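Side-chain contacts in periplasmic binding protein (Thermotoga lettingae TMO, PDB 4RY8), which probably serves as the carbohydrate-binding component of a sugar transporter and is seen here holding 5-methylthioribose: residues 72-77 with 264-269; 36-41 with 46-51; 258-263 with 314-319; 55-60 with 82-87; 42-47 with 318-323. All coordinates share one frame; numbering follows the deposited sequence.

How the contacts relate
Contacts 1, 2, 3 and 5 form one cluster on one side of the chain's centre. Helix 255-270 supplies segments to contacts 1 and 3, which have centres about 10 Å apart. Helix 28-44 serves contacts 2 and 5, about 12 Å apart centre to centre. Helix 318-326 joins contacts 3 and 5, whose centres are about 9 Å apart. Contact 4 stands away from this group, with its centre about 31 Å from that of contact 5. It still meets contact 1 through strand 74-78. No contact lines the sugar pocket directly. Met-60, Leu-261, Ile-76 and Ala-37 have side chains about 11 to 14 Å from the bound 5-methylthioribose.

Contact 1: 72-77 with 264-269; sequences VDAIII and RAAAAL
No hydrogen bond crosses between Ala-74, Ile-76 and Ala-266; within the two segments the shortest runs along the helix, where Ala-268 N donates to Arg-264 O at 2.9 Å. The next residue repeats it, with Leu-269 N reaching Ala-265 O at 3.0 Å. The contact itself is packing of helix 255-270 against strand 74-78 of the parallel sheet. The methyl group of Ala-266 points at the strand and is met by two residues. Ile-76 brings its longer branch. Its CG1 lies beside the backbone N (chi1 -53°), and this branch then turns its flank to the helix: Ile-76 CG1 and CD1 each stand 4.0 Å from Ala-266 CB. Ala-74 also points its methyl inward, with its CB 4.4 Å from Ala-266 CB. The Ala-74 and Ala-266 CA atoms are 6.2 Å apart, a close backbone approach that two alanines allow. Around them, Ile-18 of strand 17-22 touches both Ile-76 and Ala-266, and Val-100 touches Ile-76. All three contact residues are buried. With apolar side chains meeting and no hydrogen bond across, cohesion here rests on van der Waals packing and burial, not on directed bonds.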
# COMPACT_ATOMS: atom_id res chain seq x y z
N VAL C 72 -25.89 -19.49 20.00
CA VAL C 72 -26.16 -18.29 19.19
C VAL C 72 -26.04 -18.67 17.71
O VAL C 72 -25.40 -19.67 17.36
CB VAL C 72 -25.20 -17.13 19.53
CG1 VAL C 72 -25.36 -16.71 20.99
CG2 VAL C 72 -23.74 -17.51 19.26
N ASP C 73 -26.69 -17.89 16.86
CA ASP C 73 -26.61 -18.07 15.44
C ASP C 73 -25.20 -17.78 14.87
O ASP C 73 -24.72 -18.43 13.92
CB ASP C 73 -27.70 -17.21 14.78
CG ASP C 73 -29.09 -17.62 15.19
OD1 ASP C 73 -29.60 -17.14 16.23
OD2 ASP C 73 -29.65 -18.47 14.49
N ALA C 74 -24.51 -16.79 15.43
CA ALA C 74 -23.16 -16.48 14.98
C ALA C 74 -22.35 -15.78 16.04
O ALA C 74 -22.90 -15.11 16.91
CB ALA C 74 -23.22 -15.60 13.72
N ILE C 75 -21.02 -15.95 15.96
CA ILE C 75 -20.07 -15.22 16.77
C ILE C 75 -19.15 -14.31 15.93
O ILE C 75 -18.51 -14.76 14.96
CB ILE C 75 -19.24 -16.22 17.61
CG1 ILE C 75 -20.17 -17.14 18.37
CG2 ILE C 75 -18.35 -15.48 18.59
CD1 ILE C 75 -19.48 -18.28 19.09
N ILE C 76 -19.05 -13.04 16.32
CA ILE C 76 -17.98 -12.19 15.86
C ILE C 76 -16.83 -12.25 16.88
O ILE C 76 -16.98 -11.94 18.07
CB ILE C 76 -18.44 -10.74 15.70
CG1 ILE C 76 -19.70 -10.71 14.83
CG2 ILE C 76 -17.35 -9.88 15.09
CD1 ILE C 76 -20.56 -9.50 15.06
N ILE C 77 -15.67 -12.69 16.41
CA ILE C 77 -14.46 -12.61 17.18
C ILE C 77 -13.62 -11.38 16.82
O ILE C 77 -13.08 -11.24 15.71
CB ILE C 77 -13.68 -13.90 17.09
CG1 ILE C 77 -14.60 -15.05 17.51
CG2 ILE C 77 -12.48 -13.81 18.02
CD1 ILE C 77 -13.94 -16.38 17.49
N ARG C 264 -23.38 -6.82 9.98
CA ARG C 264 -23.95 -7.15 8.68
C ARG C 264 -23.42 -8.43 8.16
O ARG C 264 -24.18 -9.20 7.61
CB ARG C 264 -23.61 -6.12 7.60
CG ARG C 264 -24.68 -5.09 7.41
CD ARG C 264 -24.69 -4.55 5.99
NE ARG C 264 -23.40 -4.08 5.47
CZ ARG C 264 -22.74 -3.02 5.94
NH1 ARG C 264 -23.18 -2.32 6.98
NH2 ARG C 264 -21.62 -2.66 5.34
N ALA C 265 -22.10 -8.64 8.29
CA ALA C 265 -21.46 -9.86 7.84
C ALA C 265 -22.01 -11.06 8.57
O ALA C 265 -22.32 -12.09 7.97
CB ALA C 265 -19.93 -9.79 8.01
N ALA C 266 -22.06 -10.92 9.89
CA ALA C 266 -22.57 -11.96 10.74
C ALA C 266 -23.98 -12.31 10.31
O ALA C 266 -24.32 -13.47 10.13
CB ALA C 266 -22.57 -11.50 12.18
N ALA C 267 -24.81 -11.29 10.11
CA ALA C 267 -26.21 -11.52 9.78
C ALA C 267 -26.34 -12.14 8.39
O ALA C 267 -27.20 -12.98 8.17
CB ALA C 267 -27.00 -10.21 9.86
N ALA C 268 -25.46 -11.75 7.46
CA ALA C 268 -25.42 -12.35 6.14
C ALA C 268 -25.14 -13.85 6.21
O ALA C 268 -25.82 -14.65 5.55
CB ALA C 268 -24.39 -11.64 5.26
N LEU C 269 -24.15 -14.25 7.00
CA LEU C 269 -23.83 -15.68 7.13
C LEU C 269 -25.02 -16.46 7.65
O LEU C 269 -25.33 -17.52 7.14
CB LEU C 269 -22.64 -15.92 8.05
CG LEU C 269 -21.32 -15.37 7.54
CD1 LEU C 269 -20.31 -15.31 8.68
CD2 LEU C 269 -20.81 -16.17 6.34

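Contact 2: 36-41 with 46-51; sequences GAQSMA and VTLLEA
Ala-37, Gln-38 and Ala-41 face Val-46, Leu-48 and Glu-50 inside a beta-alpha-beta unit made of strand 17-22, helix 28-44 and strand 47-52. The helix and the second strand run nearly antiparallel: their short axes make 156° and approach to 8.5 Å. The apolar part centres on Leu-48. Leu-48 CB rests 3.7 Å from Ala-41 CB. The Leu-48 CG is anti to the backbone N (chi1 176°), which carries Leu-48 CD2 toward the N-terminal side of segment 36-41, to a point 4.0 Å from Ala-37 CB. Val-46 adds CG2, which lies 4.0 Å from Ala-41 CB. Leu-20 of strand 17-22 also touches Leu-48.

The polar part is at the outer margin. Gln-38 NE2 donates to Glu-50 OE2 at 2.9 Å in an almost straight bond (174°). The carboxylate oxygen is met on its syn side and lies practically in the amide plane of Gln-38, while the two side chains cross at about a right angle. Replacing Gln-38 by an alanine would probably leave Glu-50 OE2 without this donor and free the carboxylate to turn. A second, weak bond closes over the C-terminal end of the helix, from Val-46 N to Ala-41 O at 3.3 Å.

On the far side of the helix, Ser-39 OG folds back to donate to Gly-36 O at 3.0 Å, and that same carbonyl oxygen also accepts from Met-40 N.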
# COMPACT_ATOMS: atom_id res chain seq x y z
N GLY C 36 -21.50 1.46 16.42
CA GLY C 36 -21.83 1.03 15.09
C GLY C 36 -22.47 -0.35 15.02
O GLY C 36 -23.47 -0.54 14.35
N ALA C 37 -21.90 -1.33 15.72
CA ALA C 37 -22.45 -2.66 15.76
C ALA C 37 -23.88 -2.57 16.29
O ALA C 37 -24.80 -3.12 15.70
CB ALA C 37 -21.56 -3.59 16.64
N GLN C 38 -24.08 -1.85 17.38
CA GLN C 38 -25.42 -1.71 17.96
C GLN C 38 -26.42 -1.06 17.03
O GLN C 38 -27.57 -1.50 16.97
CB GLN C 38 -25.37 -0.95 19.28
CG GLN C 38 -24.59 -1.69 20.35
CD GLN C 38 -24.06 -0.78 21.43
OE1 GLN C 38 -23.94 0.43 21.24
NE2 GLN C 38 -23.73 -1.36 22.57
N SER C 39 -25.99 -0.03 16.30
CA SER C 39 -26.91 0.59 15.35
C SER C 39 -27.24 -0.36 14.19
O SER C 39 -28.35 -0.31 13.70
CB SER C 39 -26.43 1.94 14.82
OG SER C 39 -25.26 1.82 14.02
N MET C 40 -26.30 -1.23 13.76
CA MET C 40 -26.61 -2.17 12.68
C MET C 40 -27.57 -3.24 13.19
O MET C 40 -28.52 -3.60 12.50
CB MET C 40 -25.37 -2.83 12.04
CG MET C 40 -25.63 -3.53 10.70
SD MET C 40 -25.79 -2.43 9.25
CE MET C 40 -27.55 -2.29 9.01
N ALA C 41 -27.31 -3.77 14.39
CA ALA C 41 -28.22 -4.77 14.96
C ALA C 41 -29.62 -4.18 15.10
O ALA C 41 -30.60 -4.83 14.77
CB ALA C 41 -27.71 -5.27 16.30
N VAL C 46 -32.23 -7.65 14.78
CA VAL C 46 -31.63 -8.82 15.44
C VAL C 46 -31.13 -8.48 16.83
O VAL C 46 -30.95 -7.31 17.18
CB VAL C 46 -30.43 -9.45 14.65
CG1 VAL C 46 -30.85 -9.92 13.28
CG2 VAL C 46 -29.23 -8.50 14.59
N THR C 47 -30.85 -9.54 17.59
CA THR C 47 -30.37 -9.43 18.96
C THR C 47 -28.86 -9.56 18.99
O THR C 47 -28.30 -10.57 18.53
CB THR C 47 -31.02 -10.53 19.82
OG1 THR C 47 -32.44 -10.36 19.78
CG2 THR C 47 -30.55 -10.48 21.26
N LEU C 48 -28.19 -8.52 19.49
CA LEU C 48 -26.75 -8.49 19.62
C LEU C 48 -26.37 -8.67 21.07
O LEU C 48 -26.81 -7.91 21.93
CB LEU C 48 -26.18 -7.17 19.09
CG LEU C 48 -24.68 -6.89 19.22
CD1 LEU C 48 -23.85 -7.96 18.50
CD2 LEU C 48 -24.36 -5.50 18.68
N LEU C 49 -25.56 -9.69 21.34
CA LEU C 49 -24.98 -9.93 22.65
C LEU C 49 -23.51 -9.52 22.58
O LEU C 49 -22.88 -9.65 21.53
CB LEU C 49 -25.09 -11.43 23.03
CG LEU C 49 -26.47 -12.07 22.97
CD1 LEU C 49 -26.40 -13.57 23.21
CD2 LEU C 49 -27.40 -11.42 23.98
N GLU C 50 -22.97 -9.06 23.71
CA GLU C 50 -21.65 -8.44 23.76
C GLU C 50 -20.90 -9.02 24.96
O GLU C 50 -21.47 -9.20 26.04
CB GLU C 50 -21.81 -6.91 23.93
CG GLU C 50 -23.12 -6.35 23.37
CD GLU C 50 -23.29 -4.84 23.52
OE1 GLU C 50 -22.69 -4.25 24.46
OE2 GLU C 50 -24.04 -4.25 22.70
N ALA C 51 -19.64 -9.34 24.78
CA ALA C 51 -18.80 -9.77 25.90
C ALA C 51 -17.41 -9.23 25.61
O ALA C 51 -16.98 -9.24 24.46
CB ALA C 51 -18.79 -11.28 26.01

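Contact 3: 258-263 with 314-319; sequences VGRLAV and LVWPEW
This is a surface contact, mostly apolar, in which the irregular run 314-317 lies along helix 255-270 just before the last helix begins. Leu-261 carries it. With chi1 at 171° its CG stands opposite the backbone N, and the two methyls then reach different partners. Leu-261 CD2 meets Leu-314 CD1 at 3.9 Å. Leu-261 CD1 meets Val-315 CG2 at 4.1 Å and also lies 4.0 Å from Leu-314 O. The Leu-261 and Leu-314 side chains cross obliquely. Val-315 has positive phi, 59°, an uncommon backbone state for a branched residue. Leu-261 also touches Ile-114 of the parallel sheet.

The chain belongs to the type 1 periplasmic binding proteins, with two sheet-based lobes. Helix 255-270 brings the chain back to the lobe of the parallel sheet, and the C-terminal segment covers it from outside.

Arg-260 and Trp-316 make a looser approach at the margin. Arg-260 NH2 stands 4.4 Å from Trp-316 CH2, near the ring plane and at the ring edge. The guanidinium is held mainly by others: NH2 forms a salt bridge with Glu-43 and NH1 bonds Ser-39 OG. The backbone of the tail is gripped one turn further along, where Arg-264 NH2 bonds Leu-314 O and Arg-264 NE bonds Val-315 O weakly. Pro-317 takes the N-cap position of helix 318-326.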
# COMPACT_ATOMS: atom_id res chain seq x y z
N VAL C 258 -17.03 0.23 10.50
CA VAL C 258 -16.39 -1.09 10.58
C VAL C 258 -17.29 -1.96 11.47
O VAL C 258 -17.50 -3.14 11.18
CB VAL C 258 -14.96 -1.03 11.12
CG1 VAL C 258 -14.42 -2.44 11.35
CG2 VAL C 258 -14.07 -0.27 10.15
N GLY C 259 -17.81 -1.38 12.54
CA GLY C 259 -18.66 -2.11 13.46
C GLY C 259 -19.99 -2.51 12.87
O GLY C 259 -20.43 -3.62 13.07
N ARG C 260 -20.66 -1.59 12.16
CA ARG C 260 -21.80 -1.96 11.37
C ARG C 260 -21.49 -3.11 10.43
O ARG C 260 -22.21 -4.11 10.42
CB ARG C 260 -22.34 -0.74 10.59
CG ARG C 260 -23.01 0.29 11.49
CD ARG C 260 -23.34 1.59 10.78
NE ARG C 260 -24.32 1.37 9.74
CZ ARG C 260 -25.63 1.28 9.93
NH1 ARG C 260 -26.17 1.39 11.14
NH2 ARG C 260 -26.43 1.09 8.87
N LEU C 261 -20.40 -3.01 9.67
CA LEU C 261 -20.00 -4.07 8.75
C LEU C 261 -19.92 -5.45 9.45
O LEU C 261 -20.34 -6.48 8.92
CB LEU C 261 -18.65 -3.72 8.08
CG LEU C 261 -18.01 -4.86 7.27
CD1 LEU C 261 -18.96 -5.39 6.20
CD2 LEU C 261 -16.70 -4.43 6.62
N ALA C 262 -19.35 -5.45 10.64
CA ALA C 262 -19.13 -6.73 11.32
C ALA C 262 -20.45 -7.40 11.63
O ALA C 262 -20.56 -8.62 11.50
CB ALA C 262 -18.30 -6.55 12.60
N VAL C 263 -21.47 -6.61 11.99
CA VAL C 263 -22.77 -7.18 12.31
C VAL C 263 -23.46 -7.65 11.04
O VAL C 263 -24.04 -8.75 11.02
CB VAL C 263 -23.64 -6.20 13.11
CG1 VAL C 263 -25.11 -6.64 13.16
CG2 VAL C 263 -23.06 -6.07 14.51
N LEU C 314 -20.01 -2.61 1.44
CA LEU C 314 -19.73 -4.04 1.50
C LEU C 314 -20.85 -4.85 2.16
O LEU C 314 -21.40 -4.43 3.16
CB LEU C 314 -18.46 -4.29 2.32
CG LEU C 314 -17.13 -3.88 1.70
CD1 LEU C 314 -16.06 -3.86 2.78
CD2 LEU C 314 -16.76 -4.84 0.58
N VAL C 315 -21.16 -6.02 1.60
CA VAL C 315 -22.09 -6.99 2.19
C VAL C 315 -23.50 -6.44 2.40
O VAL C 315 -23.97 -6.33 3.53
CB VAL C 315 -21.56 -7.58 3.52
CG1 VAL C 315 -22.45 -8.73 3.96
CG2 VAL C 315 -20.14 -8.08 3.32
N TRP C 316 -24.16 -6.14 1.29
CA TRP C 316 -25.54 -5.70 1.31
C TRP C 316 -26.40 -6.57 0.38
O TRP C 316 -27.00 -6.05 -0.58
CB TRP C 316 -25.62 -4.23 0.85
CG TRP C 316 -25.13 -3.20 1.86
CD1 TRP C 316 -23.94 -2.55 1.86
CD2 TRP C 316 -25.86 -2.70 2.98
NE1 TRP C 316 -23.87 -1.69 2.93
CE2 TRP C 316 -25.04 -1.76 3.63
CE3 TRP C 316 -27.13 -2.96 3.50
CZ2 TRP C 316 -25.44 -1.08 4.77
CZ3 TRP C 316 -27.53 -2.28 4.63
CH2 TRP C 316 -26.69 -1.35 5.26
N PRO C 317 -26.50 -7.88 0.67
CA PRO C 317 -27.36 -8.72 -0.18
C PRO C 317 -28.76 -8.13 -0.28
O PRO C 317 -29.18 -7.37 0.60
CB PRO C 317 -27.38 -10.09 0.52
CG PRO C 317 -26.56 -9.94 1.76
CD PRO C 317 -25.75 -8.68 1.66
N GLU C 318 -29.49 -8.47 -1.33
CA GLU C 318 -30.75 -7.79 -1.58
C GLU C 318 -31.69 -7.89 -0.40
O GLU C 318 -32.29 -6.89 0.02
CB GLU C 318 -31.44 -8.37 -2.82
CG GLU C 318 -30.70 -8.12 -4.12
CD GLU C 318 -30.37 -6.66 -4.32
OE1 GLU C 318 -29.31 -6.39 -4.93
OE2 GLU C 318 -31.15 -5.79 -3.87
N TRP C 319 -31.84 -9.11 0.12
CA TRP C 319 -32.75 -9.36 1.23
C TRP C 319 -32.41 -8.57 2.50
O TRP C 319 -33.29 -8.15 3.23
CB TRP C 319 -32.84 -10.87 1.52
CG TRP C 319 -31.55 -11.51 1.97
CD1 TRP C 319 -30.64 -12.17 1.19
CD2 TRP C 319 -31.07 -11.58 3.31
NE1 TRP C 319 -29.60 -12.62 1.97
CE2 TRP C 319 -29.84 -12.28 3.27
CE3 TRP C 319 -31.53 -11.12 4.54
CZ2 TRP C 319 -29.09 -12.55 4.42
CZ3 TRP C 319 -30.76 -11.37 5.68
CH2 TRP C 319 -29.55 -12.07 5.60

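Contact 4: 55-60 with 82-87; sequences GDMARM and PDPLMP
Pro-84 brings a puckered ring to this contact, touched through two of its carbons: Met-57 CE lies 3.8 Å from Pro-84 CB and 4.1 Å from Pro-84 CG. The flat group is the Asp-56 carboxylate at the N-cap of helix 57-69. Arg-59 N reaches Asp-56 OD1 at 3.0 Å from above the carboxylate plane, 48° out of it, and so ties down the first turn. Between the helices the contact is all sulfur and hydrocarbon. Met-57 is bent at chi2 (-53°) and chi3 (-43°), which curls CE onto Leu-85. Met-57 CE stands only 3.4 Å from Leu-85 CD2, tighter than usual for two carbons. Met-60, extended beyond CG, comes across the other branch, with SD 4.0 Å from Leu-85 CD1. Both methionines cross Leu-85 at about a right angle. Were Leu-85 exchanged for an alanine, Met-57 CE and Met-60 SD would probably lose their partner branches and be left freer to turn. Leu-85 also touches Val-61 and Ile-64 of helix 57-69. Helices 57-69 and 82-94 flank strand 74-78 of the parallel sheet in this alpha/beta lobe, one before and one after it in the chain. They pack side by side over the strand, where Met-60 and Leu-85 both rest on Ile-77.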
# COMPACT_ATOMS: atom_id res chain seq x y z
N GLY C 55 -8.41 -8.04 27.75
CA GLY C 55 -7.04 -8.44 27.65
C GLY C 55 -6.77 -9.81 28.25
O GLY C 55 -5.66 -10.29 28.15
N ASP C 56 -7.77 -10.46 28.83
CA ASP C 56 -7.56 -11.77 29.48
C ASP C 56 -7.97 -12.92 28.54
O ASP C 56 -9.17 -13.23 28.36
CB ASP C 56 -8.35 -11.81 30.79
CG ASP C 56 -8.00 -13.03 31.67
OD1 ASP C 56 -7.96 -14.17 31.17
OD2 ASP C 56 -7.79 -12.85 32.87
N MET C 57 -6.97 -13.57 27.93
CA MET C 57 -7.26 -14.59 26.94
C MET C 57 -8.09 -15.74 27.53
O MET C 57 -8.99 -16.26 26.86
CB MET C 57 -5.98 -15.12 26.25
CG MET C 57 -5.40 -14.22 25.16
SD MET C 57 -6.51 -13.67 23.80
CE MET C 57 -7.32 -15.19 23.53
N ALA C 58 -7.84 -16.11 28.79
CA ALA C 58 -8.57 -17.23 29.42
C ALA C 58 -10.04 -16.85 29.60
O ALA C 58 -10.91 -17.68 29.40
CB ALA C 58 -7.96 -17.61 30.77
N ARG C 59 -10.29 -15.60 29.97
CA ARG C 59 -11.66 -15.08 30.01
C ARG C 59 -12.28 -15.09 28.62
O ARG C 59 -13.47 -15.39 28.49
CB ARG C 59 -11.73 -13.67 30.61
N MET C 60 -11.48 -14.79 27.59
CA MET C 60 -11.97 -14.76 26.20
C MET C 60 -12.50 -16.12 25.72
O MET C 60 -13.61 -16.21 25.16
CB MET C 60 -10.90 -14.20 25.21
CG MET C 60 -11.48 -13.40 24.03
SD MET C 60 -10.26 -12.72 22.90
CE MET C 60 -11.42 -12.11 21.64
N PRO C 82 -4.63 -16.31 17.61
CA PRO C 82 -5.20 -17.50 17.04
C PRO C 82 -4.90 -18.71 17.87
O PRO C 82 -5.71 -19.62 17.91
CB PRO C 82 -4.55 -17.63 15.65
CG PRO C 82 -3.56 -16.53 15.53
CD PRO C 82 -3.58 -15.70 16.77
N ASP C 83 -3.73 -18.78 18.50
CA ASP C 83 -3.43 -20.05 19.13
C ASP C 83 -4.45 -20.35 20.23
O ASP C 83 -5.08 -21.41 20.22
CB ASP C 83 -2.03 -20.16 19.66
CG ASP C 83 -1.91 -21.27 20.67
OD1 ASP C 83 -1.74 -22.45 20.29
OD2 ASP C 83 -2.04 -20.97 21.87
N PRO C 84 -4.65 -19.40 21.16
CA PRO C 84 -5.63 -19.74 22.22
C PRO C 84 -7.07 -20.00 21.68
O PRO C 84 -7.76 -20.88 22.13
CB PRO C 84 -5.61 -18.51 23.13
CG PRO C 84 -4.29 -17.87 22.86
CD PRO C 84 -3.93 -18.15 21.42
N LEU C 85 -7.47 -19.26 20.67
CA LEU C 85 -8.86 -19.27 20.21
C LEU C 85 -9.26 -20.31 19.14
O LEU C 85 -10.46 -20.61 18.98
CB LEU C 85 -9.21 -17.87 19.70
CG LEU C 85 -9.05 -16.70 20.67
CD1 LEU C 85 -9.60 -15.41 20.07
CD2 LEU C 85 -9.72 -16.98 22.00
N MET C 86 -8.28 -20.87 18.43
CA MET C 86 -8.55 -21.70 17.23
C MET C 86 -9.51 -22.85 17.50
O MET C 86 -10.39 -23.08 16.68
CB MET C 86 -7.23 -22.24 16.62
CG MET C 86 -7.09 -22.19 15.10
SD MET C 86 -7.80 -20.76 14.24
CE MET C 86 -9.33 -21.52 13.74
N PRO C 87 -9.34 -23.59 18.62
CA PRO C 87 -10.22 -24.75 18.89
C PRO C 87 -11.67 -24.37 19.24
O PRO C 87 -12.60 -25.10 18.89
CB PRO C 87 -9.53 -25.45 20.08
CG PRO C 87 -8.13 -24.93 20.11
CD PRO C 87 -8.22 -23.53 19.58

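Contact 5: 42-47 with 318-323; sequences RELGVT and EWLKAL
Leu-44 sets CG beside its backbone N (chi1 -55°), while Leu-320 sends CG anti to its own N (chi1 -167°), and these two torsions bring the leucine ends together. The contact joins the C-terminal end of helix 28-44, the helix of the first beta-alpha-beta unit, to the last helix of the chain, 318-326. The C-terminal helix thus packs against the lobe built on the parallel sheet.

Leu-44 CD2 does the touching. It stands 3.7 Å from Leu-320 CD2 and equally 3.7 Å from Leu-320 CG, so it lies against the CG-CD2 side of that leucine. The two side chains lie aslant to each other. Leu-44 also touches Val-263 and Ala-267 of helix 255-270, and Leu-320 touches Arg-264, so three helices meet here and both leucines are buried.

Leu-323, one turn on from Leu-320, meets backbone. Its CD2 lies 4.0 Å from Leu-44 O, a plain packing contact. The nearest pair of CA atoms is also here, Leu-44 to Leu-323 at 6.5 Å. Next to it Gly-45 leaves the helix with positive phi, 83°, a turn that favours glycine. A weak bond from Gly-45 N to Arg-42 O marks this last turn. The end of the helix has a further tie, because Glu-43 O accepts from Asn-327 ND2 near the end of the chain.

Leu-320 also leans on its neighbour: its CB lies over one face of the Trp-319 ring, nearer the edge than the middle, 4.0 Å from the plane.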
# COMPACT_ATOMS: atom_id res chain seq x y z
N ARG C 42 -29.70 -2.94 15.58
CA ARG C 42 -31.00 -2.23 15.67
C ARG C 42 -31.72 -2.22 14.33
O ARG C 42 -32.94 -2.41 14.26
CB ARG C 42 -30.81 -0.78 16.11
CG ARG C 42 -31.85 -0.25 17.11
CD ARG C 42 -31.16 0.12 18.42
NE ARG C 42 -30.12 1.11 18.17
CZ ARG C 42 -28.98 1.25 18.86
NH1 ARG C 42 -28.69 0.45 19.88
NH2 ARG C 42 -28.12 2.19 18.49
N GLU C 43 -30.96 -1.97 13.27
CA GLU C 43 -31.50 -1.88 11.93
C GLU C 43 -32.02 -3.19 11.34
O GLU C 43 -32.99 -3.18 10.58
CB GLU C 43 -30.49 -1.19 11.01
CG GLU C 43 -30.55 0.33 11.10
CD GLU C 43 -29.38 1.00 10.42
OE1 GLU C 43 -28.95 0.50 9.34
OE2 GLU C 43 -28.86 2.02 10.96
N LEU C 44 -31.40 -4.31 11.69
CA LEU C 44 -31.85 -5.62 11.17
C LEU C 44 -32.98 -6.17 12.02
O LEU C 44 -33.75 -7.03 11.57
CB LEU C 44 -30.70 -6.62 11.15
CG LEU C 44 -29.49 -6.13 10.37
CD1 LEU C 44 -28.30 -7.03 10.65
CD2 LEU C 44 -29.76 -6.01 8.88
N GLY C 45 -33.09 -5.65 13.24
CA GLY C 45 -34.06 -6.15 14.21
C GLY C 45 -33.53 -7.37 14.92
O GLY C 45 -34.28 -8.07 15.58
N VAL C 46 -32.23 -7.65 14.78
CA VAL C 46 -31.63 -8.82 15.44
C VAL C 46 -31.13 -8.48 16.83
O VAL C 46 -30.95 -7.31 17.18
CB VAL C 46 -30.43 -9.45 14.65
CG1 VAL C 46 -30.85 -9.92 13.28
CG2 VAL C 46 -29.23 -8.50 14.59
N THR C 47 -30.85 -9.54 17.59
CA THR C 47 -30.37 -9.43 18.96
C THR C 47 -28.86 -9.56 18.99
O THR C 47 -28.30 -10.57 18.53
CB THR C 47 -31.02 -10.53 19.82
OG1 THR C 47 -32.44 -10.36 19.78
CG2 THR C 47 -30.55 -10.48 21.26
N GLU C 318 -29.49 -8.47 -1.33
CA GLU C 318 -30.75 -7.79 -1.58
C GLU C 318 -31.69 -7.89 -0.40
O GLU C 318 -32.29 -6.89 0.02
CB GLU C 318 -31.44 -8.37 -2.82
CG GLU C 318 -30.70 -8.12 -4.12
CD GLU C 318 -30.37 -6.66 -4.32
OE1 GLU C 318 -29.31 -6.39 -4.93
OE2 GLU C 318 -31.15 -5.79 -3.87
N TRP C 319 -31.84 -9.11 0.12
CA TRP C 319 -32.75 -9.36 1.23
C TRP C 319 -32.41 -8.57 2.50
O TRP C 319 -33.29 -8.15 3.23
CB TRP C 319 -32.84 -10.87 1.52
CG TRP C 319 -31.55 -11.51 1.97
CD1 TRP C 319 -30.64 -12.17 1.19
CD2 TRP C 319 -31.07 -11.58 3.31
NE1 TRP C 319 -29.60 -12.62 1.97
CE2 TRP C 319 -29.84 -12.28 3.27
CE3 TRP C 319 -31.53 -11.12 4.54
CZ2 TRP C 319 -29.09 -12.55 4.42
CZ3 TRP C 319 -30.76 -11.37 5.68
CH2 TRP C 319 -29.55 -12.07 5.60
N LEU C 320 -31.13 -8.37 2.75
CA LEU C 320 -30.72 -7.67 3.94
C LEU C 320 -31.00 -6.18 3.88
O LEU C 320 -31.41 -5.59 4.89
CB LEU C 320 -29.22 -7.89 4.21
CG LEU C 320 -28.73 -7.46 5.59
CD1 LEU C 320 -27.73 -8.49 6.11
CD2 LEU C 320 -28.10 -6.07 5.56
N LYS C 321 -30.74 -5.54 2.74
CA LYS C 321 -30.99 -4.10 2.63
C LYS C 321 -32.49 -3.87 2.56
O LYS C 321 -32.98 -2.91 3.12
CB LYS C 321 -30.27 -3.46 1.43
CG LYS C 321 -31.03 -3.56 0.11
CD LYS C 321 -30.26 -2.94 -1.05
CE LYS C 321 -28.89 -3.59 -1.22
NZ LYS C 321 -28.33 -3.43 -2.59
N ALA C 322 -33.20 -4.78 1.89
CA ALA C 322 -34.67 -4.75 1.88
C ALA C 322 -35.23 -4.85 3.30
O ALA C 322 -36.13 -4.12 3.67
CB ALA C 322 -35.24 -5.87 1.02
N LEU C 323 -34.66 -5.75 4.09
CA LEU C 323 -35.04 -5.91 5.50
C LEU C 323 -34.85 -4.62 6.33
O LEU C 323 -35.74 -4.25 7.09
CB LEU C 323 -34.23 -7.05 6.11
CG LEU C 323 -34.39 -7.35 7.59
CD1 LEU C 323 -35.85 -7.46 7.99
CD2 LEU C 323 -33.64 -8.63 7.88